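Local coordinates for protein cellulase, glycosyl hydrolase family 5, TPS linker, domain X (Spirochaeta thermophila, PDB 5E9P) that binds cellulose and xylan through its family 64 type A carbohydrate-binding module, a jelly-roll domain that presumably keeps the attached hydrolase on its substrate, at residues Y4-L9 and Y20-Q25; A16-W21 and Y71-S76; R35-W40 and V55-H60. One frame throughout, in Å; residues are numbered along the deposited sequence.

Contact 1: residues Y4-L9 and Y20-Q25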
loop_
_atom_site.group_PDB
_atom_site.type_symbol
_atom_site.label_atom_id
_atom_site.label_comp_id
_atom_site.label_asym_id
_atom_site.label_seq_id
_atom_site.Cartn_x
_atom_site.Cartn_y
_atom_site.Cartn_z
ATOM N N TYR A 4 8.026 -9.916 4.715
ATOM C CA TYR A 4 6.675 -9.485 4.387
ATOM C C TYR A 4 5.635 -10.461 4.973
ATOM O O TYR A 4 5.846 -11.667 4.978
ATOM C CB TYR A 4 6.459 -9.366 2.888
ATOM C CG TYR A 4 7.080 -8.087 2.330
ATOM C CD1 TYR A 4 8.431 -7.968 2.124
ATOM C CD2 TYR A 4 6.278 -7.015 2.029
ATOM C CE1 TYR A 4 8.948 -6.805 1.694
ATOM C CE2 TYR A 4 6.789 -5.810 1.611
ATOM C CZ TYR A 4 8.149 -5.724 1.402
ATOM O OH TYR A 4 8.669 -4.550 0.936
ATOM N N THR A 5 4.559 -9.879 5.452
ATOM C CA THR A 5 3.396 -10.590 5.891
ATOM C C THR A 5 2.316 -10.400 4.863
ATOM O O THR A 5 2.074 -9.254 4.393
ATOM C CB THR A 5 2.882 -9.946 7.315
ATOM O OG1 THR A 5 3.932 -10.211 8.279
ATOM C CG2 THR A 5 1.668 -10.520 7.713
ATOM N N GLU A 6 1.621 -11.451 4.505
ATOM C CA GLU A 6 0.572 -11.381 3.524
ATOM C C GLU A 6 -0.679 -10.730 4.145
ATOM O O GLU A 6 -0.976 -10.968 5.316
ATOM C CB GLU A 6 0.286 -12.755 2.979
ATOM C CG GLU A 6 -0.573 -12.709 1.736
ATOM C CD GLU A 6 -0.446 -13.888 0.791
ATOM O OE1 GLU A 6 0.318 -14.841 1.130
ATOM O OE2 GLU A 6 -1.127 -13.904 -0.213
ATOM N N ILE A 7 -1.359 -9.923 3.326
ATOM C CA ILE A 7 -2.593 -9.260 3.713
ATOM C C ILE A 7 -3.660 -9.508 2.669
ATOM O O ILE A 7 -3.358 -9.802 1.494
ATOM C CB ILE A 7 -2.398 -7.740 3.959
ATOM C CG1 ILE A 7 -1.956 -7.003 2.669
ATOM C CG2 ILE A 7 -1.439 -7.507 5.093
ATOM C CD1 ILE A 7 -2.078 -5.491 2.728
ATOM N N ALA A 8 -4.903 -9.330 3.090
ATOM C CA ALA A 8 -6.083 -9.336 2.242
ATOM C C ALA A 8 -6.583 -7.912 2.028
ATOM O O ALA A 8 -6.344 -7.041 2.854
ATOM C CB ALA A 8 -7.190 -10.163 2.859
ATOM N N LEU A 9 -7.294 -7.735 0.900
ATOM C CA LEU A 9 -7.955 -6.458 0.621
ATOM C C LEU A 9 -9.445 -6.677 0.688
ATOM O O LEU A 9 -9.930 -7.744 0.282
ATOM C CB LEU A 9 -7.587 -5.932 -0.765
ATOM C CG LEU A 9 -6.056 -5.774 -0.969
ATOM C CD1 LEU A 9 -5.818 -5.133 -2.339
ATOM C CD2 LEU A 9 -5.434 -4.977 0.131
ATOM N N TYR A 20 5.844 -4.365 6.615
ATOM C CA TYR A 20 6.057 -4.918 5.281
ATOM C C TYR A 20 4.882 -5.876 5.008
ATOM O O TYR A 20 4.821 -6.960 5.590
ATOM C CB TYR A 20 7.389 -5.670 5.227
ATOM C CG TYR A 20 8.586 -4.811 5.494
ATOM C CD1 TYR A 20 9.093 -4.606 6.722
ATOM C CD2 TYR A 20 9.276 -4.195 4.446
ATOM C CE1 TYR A 20 10.290 -3.820 6.957
ATOM C CE2 TYR A 20 10.425 -3.476 4.554
ATOM C CZ TYR A 20 10.883 -3.258 5.833
ATOM O OH TYR A 20 12.069 -2.546 6.073
ATOM N N TRP A 21 3.993 -5.441 4.114
ATOM C CA TRP A 21 2.784 -6.187 3.768
ATOM C C TRP A 21 2.822 -6.542 2.293
ATOM O O TRP A 21 3.184 -5.703 1.481
ATOM C CB TRP A 21 1.532 -5.371 4.051
ATOM C CG TRP A 21 1.367 -4.911 5.467
ATOM C CD1 TRP A 21 1.386 -5.660 6.596
ATOM C CD2 TRP A 21 1.102 -3.580 5.897
ATOM N NE1 TRP A 21 1.136 -4.859 7.698
ATOM C CE2 TRP A 21 0.955 -3.591 7.280
ATOM C CE3 TRP A 21 0.974 -2.357 5.244
ATOM C CZ2 TRP A 21 0.683 -2.397 8.025
ATOM C CZ3 TRP A 21 0.696 -1.227 5.965
ATOM C CH2 TRP A 21 0.563 -1.244 7.306
ATOM N N LYS A 22 2.364 -7.744 1.928
ATOM C CA LYS A 22 2.289 -8.109 0.521
ATOM C C LYS A 22 0.933 -8.673 0.199
ATOM O O LYS A 22 0.290 -9.329 1.066
ATOM C CB LYS A 22 3.393 -9.049 0.126
ATOM C CG LYS A 22 3.278 -10.421 0.728
ATOM C CD LYS A 22 4.422 -11.344 0.253
ATOM C CE LYS A 22 4.253 -12.690 0.896
ATOM N NZ LYS A 22 5.299 -13.649 0.421
ATOM N N THR A 23 0.467 -8.467 -1.031
ATOM C CA THR A 23 -0.804 -9.022 -1.467
ATOM C C THR A 23 -0.739 -9.228 -2.964
ATOM O O THR A 23 -0.042 -8.508 -3.669
ATOM C CB THR A 23 -1.966 -8.039 -1.123
ATOM O OG1 THR A 23 -3.209 -8.588 -1.481
ATOM C CG2 THR A 23 -1.825 -6.697 -1.725
ATOM N N ASP A 24 -1.547 -10.156 -3.454
ATOM C CA ASP A 24 -1.728 -10.327 -4.861
ATOM C C ASP A 24 -3.128 -9.876 -5.322
ATOM O O ASP A 24 -3.531 -10.220 -6.440
ATOM C CB ASP A 24 -1.431 -11.778 -5.322
ATOM C CG ASP A 24 -2.454 -12.789 -4.727
ATOM O OD1 ASP A 24 -3.380 -12.402 -4.047
ATOM O OD2 ASP A 24 -2.263 -13.997 -4.957
ATOM N N GLN A 25 -3.780 -9.025 -4.540
ATOM C CA GLN A 25 -5.219 -8.731 -4.738
ATOM C C GLN A 25 -5.488 -7.337 -5.298
ATOM O O GLN A 25 -6.646 -6.941 -5.356
ATOM C CB GLN A 25 -5.983 -8.974 -3.399
ATOM C CG GLN A 25 -5.965 -10.359 -2.816
ATOM C CD GLN A 25 -6.821 -10.501 -1.525
ATOM O OE1 GLN A 25 -7.624 -9.738 -1.060
ATOM N NE2 GLN A 25 -6.647 -11.648 -0.953
HETATM O O HOH W 1 6.868 -13.236 2.703
HETATM O O HOH W 2 6.130 -8.659 8.239
HETATM O O HOH W 3 -2.673 -11.687 -0.849
#

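Contact 2: residues A16-W21 and Y71-S76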
loop_
_atom_site.group_PDB
_atom_site.type_symbol
_atom_site.label_atom_id
_atom_site.label_comp_id
_atom_site.label_asym_id
_atom_site.label_seq_id
_atom_site.Cartn_x
_atom_site.Cartn_y
_atom_site.Cartn_z
ATOM N N ALA A 16 1.419 3.766 14.396
ATOM C CA ALA A 16 2.833 3.909 14.350
ATOM C C ALA A 16 3.544 2.613 14.020
ATOM O O ALA A 16 3.118 1.520 14.379
ATOM C CB ALA A 16 3.318 4.389 15.709
ATOM N N GLY A 17 4.694 2.733 13.393
ATOM C CA GLY A 17 5.625 1.657 13.179
ATOM C C GLY A 17 6.052 1.463 11.721
ATOM O O GLY A 17 5.695 2.243 10.844
ATOM N N GLU A 18 6.825 0.412 11.506
ATOM C CA GLU A 18 7.352 0.063 10.212
ATOM C C GLU A 18 6.897 -1.334 9.840
ATOM O O GLU A 18 7.164 -2.265 10.615
ATOM C CB GLU A 18 8.882 0.156 10.166
ATOM C CG GLU A 18 9.447 -0.311 8.834
ATOM C CD GLU A 18 10.940 0.006 8.640
ATOM O OE1 GLU A 18 11.647 0.003 9.683
ATOM O OE2 GLU A 18 11.354 0.291 7.541
ATOM N N TYR A 19 6.192 -1.487 8.722
ATOM C CA TYR A 19 5.587 -2.760 8.359
ATOM C C TYR A 19 5.861 -3.050 6.880
ATOM O O TYR A 19 6.024 -2.182 6.066
ATOM C CB TYR A 19 4.078 -2.746 8.630
ATOM C CG TYR A 19 3.756 -2.328 10.045
ATOM C CD1 TYR A 19 3.983 -3.216 11.110
ATOM C CD2 TYR A 19 3.254 -1.086 10.358
ATOM C CE1 TYR A 19 3.799 -2.798 12.404
ATOM C CE2 TYR A 19 3.091 -0.664 11.659
ATOM C CZ TYR A 19 3.336 -1.541 12.675
ATOM O OH TYR A 19 3.205 -1.122 14.006
ATOM N N TYR A 20 5.844 -4.365 6.615
ATOM C CA TYR A 20 6.057 -4.918 5.281
ATOM C C TYR A 20 4.882 -5.876 5.008
ATOM O O TYR A 20 4.821 -6.960 5.590
ATOM C CB TYR A 20 7.389 -5.670 5.227
ATOM C CG TYR A 20 8.586 -4.811 5.494
ATOM C CD1 TYR A 20 9.093 -4.606 6.722
ATOM C CD2 TYR A 20 9.276 -4.195 4.446
ATOM C CE1 TYR A 20 10.290 -3.820 6.957
ATOM C CE2 TYR A 20 10.425 -3.476 4.554
ATOM C CZ TYR A 20 10.883 -3.258 5.833
ATOM O OH TYR A 20 12.069 -2.546 6.073
ATOM N N TRP A 21 3.993 -5.441 4.114
ATOM C CA TRP A 21 2.784 -6.187 3.768
ATOM C C TRP A 21 2.822 -6.542 2.293
ATOM O O TRP A 21 3.184 -5.703 1.481
ATOM C CB TRP A 21 1.532 -5.371 4.051
ATOM C CG TRP A 21 1.367 -4.911 5.467
ATOM C CD1 TRP A 21 1.386 -5.660 6.596
ATOM C CD2 TRP A 21 1.102 -3.580 5.897
ATOM N NE1 TRP A 21 1.136 -4.859 7.698
ATOM C CE2 TRP A 21 0.955 -3.591 7.280
ATOM C CE3 TRP A 21 0.974 -2.357 5.244
ATOM C CZ2 TRP A 21 0.683 -2.397 8.025
ATOM C CZ3 TRP A 21 0.696 -1.227 5.965
ATOM C CH2 TRP A 21 0.563 -1.244 7.306
ATOM N N TYR A 71 4.204 -5.363 -3.020
ATOM C CA TYR A 71 4.996 -5.269 -1.807
ATOM C C TYR A 71 4.864 -3.832 -1.303
ATOM O O TYR A 71 5.278 -2.886 -1.975
ATOM C CB TYR A 71 6.474 -5.563 -2.135
ATOM C CG TYR A 71 6.687 -7.003 -2.497
ATOM C CD1 TYR A 71 6.525 -7.485 -3.814
ATOM C CD2 TYR A 71 7.085 -7.929 -1.531
ATOM C CE1 TYR A 71 6.725 -8.809 -4.130
ATOM C CE2 TYR A 71 7.301 -9.255 -1.873
ATOM C CZ TYR A 71 7.086 -9.700 -3.171
ATOM O OH TYR A 71 7.325 -11.022 -3.459
ATOM N N ILE A 72 4.271 -3.703 -0.104
ATOM C CA ILE A 72 3.929 -2.413 0.499
ATOM C C ILE A 72 4.791 -2.256 1.753
ATOM O O ILE A 72 4.728 -3.043 2.678
ATOM C CB ILE A 72 2.449 -2.415 0.890
ATOM C CG1 ILE A 72 1.528 -2.738 -0.299
ATOM C CG2 ILE A 72 2.071 -1.099 1.554
ATOM C CD1 ILE A 72 0.354 -3.560 0.086
ATOM N N HIS A 73 5.626 -1.182 1.733
ATOM C CA HIS A 73 6.469 -0.886 2.861
ATOM C C HIS A 73 5.996 0.428 3.464
ATOM O O HIS A 73 6.031 1.464 2.801
ATOM C CB HIS A 73 7.930 -0.815 2.382
ATOM C CG HIS A 73 8.882 -0.388 3.411
ATOM N ND1 HIS A 73 10.048 0.235 3.059
ATOM C CD2 HIS A 73 8.905 -0.444 4.756
ATOM C CE1 HIS A 73 10.755 0.527 4.141
ATOM N NE2 HIS A 73 10.107 0.071 5.189
ATOM N N TYR A 74 5.528 0.346 4.697
ATOM C CA TYR A 74 4.905 1.438 5.444
ATOM C C TYR A 74 5.821 1.854 6.568
ATOM O O TYR A 74 6.334 1.024 7.337
ATOM C CB TYR A 74 3.598 0.886 6.040
ATOM C CG TYR A 74 2.802 1.723 7.010
ATOM C CD1 TYR A 74 3.184 1.923 8.336
ATOM C CD2 TYR A 74 1.575 2.265 6.637
ATOM C CE1 TYR A 74 2.409 2.582 9.228
ATOM C CE2 TYR A 74 0.789 2.938 7.559
ATOM C CZ TYR A 74 1.191 3.093 8.847
ATOM O OH TYR A 74 0.348 3.804 9.693
ATOM N N LYS A 75 5.965 3.181 6.768
ATOM C CA LYS A 75 6.601 3.712 7.967
ATOM C C LYS A 75 5.850 4.913 8.457
ATOM O O LYS A 75 5.630 5.871 7.710
ATOM C CB LYS A 75 8.037 4.166 7.666
ATOM C CG LYS A 75 9.038 3.140 7.219
ATOM C CD LYS A 75 10.407 3.595 6.910
ATOM C CE LYS A 75 11.172 3.992 8.146
ATOM N NZ LYS A 75 12.592 4.406 7.705
ATOM N N SER A 76 5.479 4.896 9.749
ATOM C CA SER A 76 4.883 6.007 10.429
ATOM C C SER A 76 5.602 6.248 11.751
ATOM O O SER A 76 5.772 5.322 12.526
ATOM C CB SER A 76 3.395 5.777 10.761
ATOM O OG SER A 76 2.896 6.917 11.417
HETATM O O HOH W 4 13.725 1.266 7.058
#

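Contact 3: residues R35-W40 and V55-H60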
loop_
_atom_site.group_PDB
_atom_site.type_symbol
_atom_site.label_atom_id
_atom_site.label_comp_id
_atom_site.label_asym_id
_atom_site.label_seq_id
_atom_site.Cartn_x
_atom_site.Cartn_y
_atom_site.Cartn_z
ATOM N N ARG A 35 -10.981 1.416 -6.463
ATOM C CA ARG A 35 -10.043 0.644 -5.679
ATOM C C ARG A 35 -8.719 1.372 -5.654
ATOM O O ARG A 35 -7.917 1.309 -6.580
ATOM C CB ARG A 35 -9.911 -0.783 -6.156
ATOM C CG ARG A 35 -11.198 -1.511 -5.962
ATOM C CD ARG A 35 -11.168 -2.911 -6.033
ATOM N NE ARG A 35 -10.214 -3.471 -5.073
ATOM C CZ ARG A 35 -9.438 -4.539 -5.352
ATOM N NH1 ARG A 35 -9.593 -5.235 -6.506
ATOM N NH2 ARG A 35 -8.588 -4.855 -4.449
ATOM N N TYR A 36 -8.504 2.125 -4.560
ATOM C CA TYR A 36 -7.384 3.012 -4.405
ATOM C C TYR A 36 -6.487 2.594 -3.236
ATOM O O TYR A 36 -6.872 1.726 -2.426
ATOM C CB TYR A 36 -7.889 4.477 -4.244
ATOM C CG TYR A 36 -8.853 4.628 -3.063
ATOM C CD1 TYR A 36 -8.411 4.705 -1.752
ATOM C CD2 TYR A 36 -10.240 4.689 -3.249
ATOM C CE1 TYR A 36 -9.262 4.933 -0.679
ATOM C CE2 TYR A 36 -11.076 4.974 -2.169
ATOM C CZ TYR A 36 -10.524 5.028 -0.855
ATOM O OH TYR A 36 -11.393 5.247 0.214
ATOM N N VAL A 37 -5.346 3.243 -3.177
ATOM C CA VAL A 37 -4.487 3.332 -1.997
ATOM C C VAL A 37 -4.547 4.773 -1.545
ATOM O O VAL A 37 -4.414 5.699 -2.366
ATOM C CB VAL A 37 -3.034 2.922 -2.321
ATOM C CG1 VAL A 37 -2.154 3.084 -1.108
ATOM C CG2 VAL A 37 -2.965 1.541 -2.940
ATOM N N ASN A 38 -4.733 5.010 -0.244
ATOM C CA ASN A 38 -4.776 6.364 0.296
ATOM C C ASN A 38 -4.024 6.364 1.606
ATOM O O ASN A 38 -4.137 5.416 2.390
ATOM C CB ASN A 38 -6.237 6.816 0.509
ATOM C CG ASN A 38 -6.361 8.286 0.618
ATOM O OD1 ASN A 38 -5.700 9.028 -0.106
ATOM N ND2 ASN A 38 -7.225 8.756 1.465
ATOM N N SER A 39 -3.260 7.434 1.888
ATOM C CA SER A 39 -2.532 7.492 3.135
ATOM C C SER A 39 -2.313 8.923 3.560
ATOM O O SER A 39 -2.356 9.843 2.724
ATOM C CB SER A 39 -1.203 6.763 3.037
ATOM O OG SER A 39 -0.321 7.349 2.057
ATOM N N TRP A 40 -2.020 9.115 4.845
ATOM C CA TRP A 40 -1.499 10.388 5.344
ATOM C C TRP A 40 -0.787 10.135 6.637
ATOM O O TRP A 40 -0.881 9.076 7.270
ATOM C CB TRP A 40 -2.587 11.448 5.508
ATOM C CG TRP A 40 -3.717 11.094 6.396
ATOM C CD1 TRP A 40 -3.732 10.966 7.783
ATOM C CD2 TRP A 40 -5.048 10.807 5.984
ATOM N NE1 TRP A 40 -4.976 10.622 8.207
ATOM C CE2 TRP A 40 -5.803 10.506 7.145
ATOM C CE3 TRP A 40 -5.710 10.805 4.733
ATOM C CZ2 TRP A 40 -7.142 10.232 7.108
ATOM C CZ3 TRP A 40 -7.023 10.511 4.712
ATOM C CH2 TRP A 40 -7.738 10.221 5.874
ATOM N N VAL A 55 -0.516 10.025 -0.480
ATOM C CA VAL A 55 -1.271 10.329 -1.697
ATOM C C VAL A 55 -2.479 9.453 -1.821
ATOM O O VAL A 55 -2.565 8.351 -1.204
ATOM C CB VAL A 55 -0.440 10.196 -2.968
ATOM C CG1 VAL A 55 0.789 11.030 -2.929
ATOM C CG2 VAL A 55 -0.124 8.715 -3.314
ATOM N N TRP A 56 -3.390 9.857 -2.672
ATOM C CA TRP A 56 -4.427 8.989 -3.219
ATOM C C TRP A 56 -3.950 8.470 -4.555
ATOM O O TRP A 56 -3.559 9.311 -5.409
ATOM C CB TRP A 56 -5.747 9.780 -3.431
ATOM C CG TRP A 56 -6.942 8.977 -3.736
ATOM C CD1 TRP A 56 -7.979 8.744 -2.853
ATOM C CD2 TRP A 56 -7.407 8.409 -4.998
ATOM N NE1 TRP A 56 -9.005 8.077 -3.443
ATOM C CE2 TRP A 56 -8.698 7.841 -4.752
ATOM C CE3 TRP A 56 -6.860 8.304 -6.270
ATOM C CZ2 TRP A 56 -9.426 7.173 -5.753
ATOM C CZ3 TRP A 56 -7.633 7.603 -7.260
ATOM C CH2 TRP A 56 -8.880 7.073 -6.932
ATOM N N VAL A 57 -3.969 7.182 -4.834
ATOM C CA VAL A 57 -3.577 6.630 -6.115
ATOM C C VAL A 57 -4.466 5.446 -6.431
ATOM O O VAL A 57 -4.757 4.619 -5.532
ATOM C CB VAL A 57 -2.075 6.288 -6.138
ATOM C CG1 VAL A 57 -1.678 5.290 -5.032
ATOM C CG2 VAL A 57 -1.637 5.767 -7.496
ATOM N N ALA A 58 -4.889 5.288 -7.677
ATOM C CA ALA A 58 -5.684 4.122 -8.026
ATOM C C ALA A 58 -4.763 2.879 -8.093
ATOM O O ALA A 58 -3.657 2.958 -8.639
ATOM C CB ALA A 58 -6.374 4.313 -9.368
ATOM N N GLN A 59 -5.262 1.748 -7.612
ATOM C CA GLN A 59 -4.451 0.514 -7.626
ATOM C C GLN A 59 -4.018 0.166 -9.067
ATOM O O GLN A 59 -2.918 -0.331 -9.244
ATOM C CB GLN A 59 -5.224 -0.606 -7.018
ATOM C CG GLN A 59 -5.313 -0.485 -5.502
ATOM C CD GLN A 59 -6.315 -1.426 -4.899
ATOM O OE1 GLN A 59 -6.580 -2.521 -5.416
ATOM N NE2 GLN A 59 -6.907 -1.013 -3.773
ATOM N N HIS A 60 -4.872 0.454 -10.055
ATOM C CA HIS A 60 -4.515 0.064 -11.423
ATOM C C HIS A 60 -3.301 0.804 -11.945
ATOM O O HIS A 60 -2.769 0.398 -12.990
ATOM C CB HIS A 60 -5.693 0.218 -12.364
ATOM C CG HIS A 60 -6.023 1.658 -12.714
ATOM N ND1 HIS A 60 -7.210 2.265 -12.338
ATOM C CD2 HIS A 60 -5.356 2.553 -13.477
ATOM C CE1 HIS A 60 -7.205 3.492 -12.789
ATOM N NE2 HIS A 60 -6.101 3.698 -13.488
HETATM O O HOH W 5 -0.839 6.347 -0.421
#

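Contact 1: residues Y4-L9 and Y20-Q25
Thr5 and Glu6 pair in parallel with Trp21 and Lys22, a surface contact that adds the short strand 5-6 to strand 17-23 as one edge strand of the mixed sheet. Its backbone bonds run from Thr5 N to Tyr20 O (2.9 Å), from Lys22 N to Thr5 O and from Ile7 N to Lys22 O. Tyr20 packs twice on one face of the Tyr4 ring: its CB lies 3.6 Å from the ring centroid, almost on the normal, and the edge of its own ring brings CD2 within 3.6 Å of Tyr4 CZ, giving a T-shaped pair with planes at 73°. Lys22 runs extended past Tyr4, with CD 3.9 Å from Tyr4 CB, and its NZ donates to a water that in turn donates to Tyr4 O. On the face carrying Trp21, Ile7 CG2 meets Trp21 CD1 at 3.7 Å. Glu6 OE2 bonds the hydroxyl of Tyr69. Past the end of the strand pairing, Gln25 extends its side chain to Leu9, where OE1 accepts from Leu9 N at 2.8 Å in a nearly straight bond (174°) arriving above the plane of the amide. A side-chain carbonyl thus replaces the backbone as acceptor, prolonging the grip where the strands have ended.

Contact 2: residues A16-W21 and Y71-S76
His73 and Glu18 reach across the middle of an antiparallel strand pair on the face they share with Tyr20 and Lys75. The His73 side chain starts at CB, 4.2 Å from Tyr20 CD2, and sets out with CG anti to the backbone N (chi1 174°), which lays its ring alongside that of Tyr20. CG lies 3.6 Å from Tyr20 CE2 and CD2 comes closer, 3.4 Å from the same atom; the two rings form an offset stack with planes only 8° apart. CE1 passes 3.5 Å from Glu18 OE2, and at the tip NE2 donates to that oxygen at 2.7 Å, in the plane of the ring and onto the anti lone pair of the carboxylate. On the far side of the ring ND1 bonds Glu46 OE2, and two carboxylates together would favour a protonated imidazole. Six backbone bonds, two each between Gly17 and Ser76, Tyr19 and Tyr74, and Trp21 and Ile72, join strands 17-23 and 70-76 inside the mixed sheet of the jelly roll. On the inward face Tyr19, Trp21 and Tyr74 cluster: Trp21 CH2 lies over one face of the Tyr74 ring, while Tyr19 CD2 touches Tyr74 CD1 at 3.6 Å with the rings oblique. Tyr19 OH donates to Ala16 O (2.7 Å), lying close beside Gly17, which has no side chain to obstruct it. Back beside His73, Lys75 runs along Glu18, its CD 3.5 Å from Glu18 OE2.

Contact 3: residues R35-W40 and V55-H60
Gln59 is held to Arg35 and Tyr36 by both its backbone and its amide, at the end of a short antiparallel pairing. Its N donates to Arg35 O (2.9 Å) in the carbonyl plane, and its NE2 donates to Tyr36 O (3.1 Å), approaching from well above that carbonyl's plane. NE2 also bonds Lys86 OXT, and OE1 accepts from Ser27 N, so this buried amide has partners at both ends. OE1 also sits over one face of the Arg35 guanidinium, 3.2 Å from NH2, but the angle is too poor for a hydrogen bond; Arg35 NH2 instead makes a salt bridge with Lys86 OXT. In the strands, Val37 N donates to Val57 O (2.8 Å), and Val57 N returns a bond to Val37 O. The ladder then frays: Ser39 N to Val55 O is weak, at 3.3 Å. A water bridges the same two residues, accepting from Ser39 OG and donating to Val55 O (2.8 Å), while Ser39 OG also bonds Asn54 N. On the outer face, Tyr36 CB lies over the six-membered ring of Trp56, 3.5 Å from CZ2. With CG between the backbone N and the carbonyl carbon (chi1 57°), the Tyr36 ring is set against the indole, Trp56 NE1 over one of its faces, and its OH hydrogen-bonds Glu84 OE1. The exposed indole is consistent with the aromatic binding surfaces of type A modules. Strand 36-40 runs between edge strand 56-58 and strand 82-85, and Val37 points inward onto Leu45 and Ile47 of strand 44-47 in the opposing sheet.

How the contacts relate
From the N terminus, contact 1 closes first, bringing 20-25 back beside 4-9 around a loop that includes strand 11-14 of the antiparallel sheet. Contact 2 begins on the stretch where contact 1 ends, the two sharing Tyr20 and Trp21, and closes only at 71-76. Contact 3 begins after contact 1 has closed and is nested wholly inside the long loop of contact 2. Contacts 1 and 2 join three adjacent strands (5-6, 17-23 and 70-76) of the mixed sheet, whereas contact 3 pairs two strands of the antiparallel sheet. Between contacts 1 and 3, Leu9 packs on Arg35, whose NH2 hydrogen-bonds Gln25 O; contacts 2 and 3 do not touch.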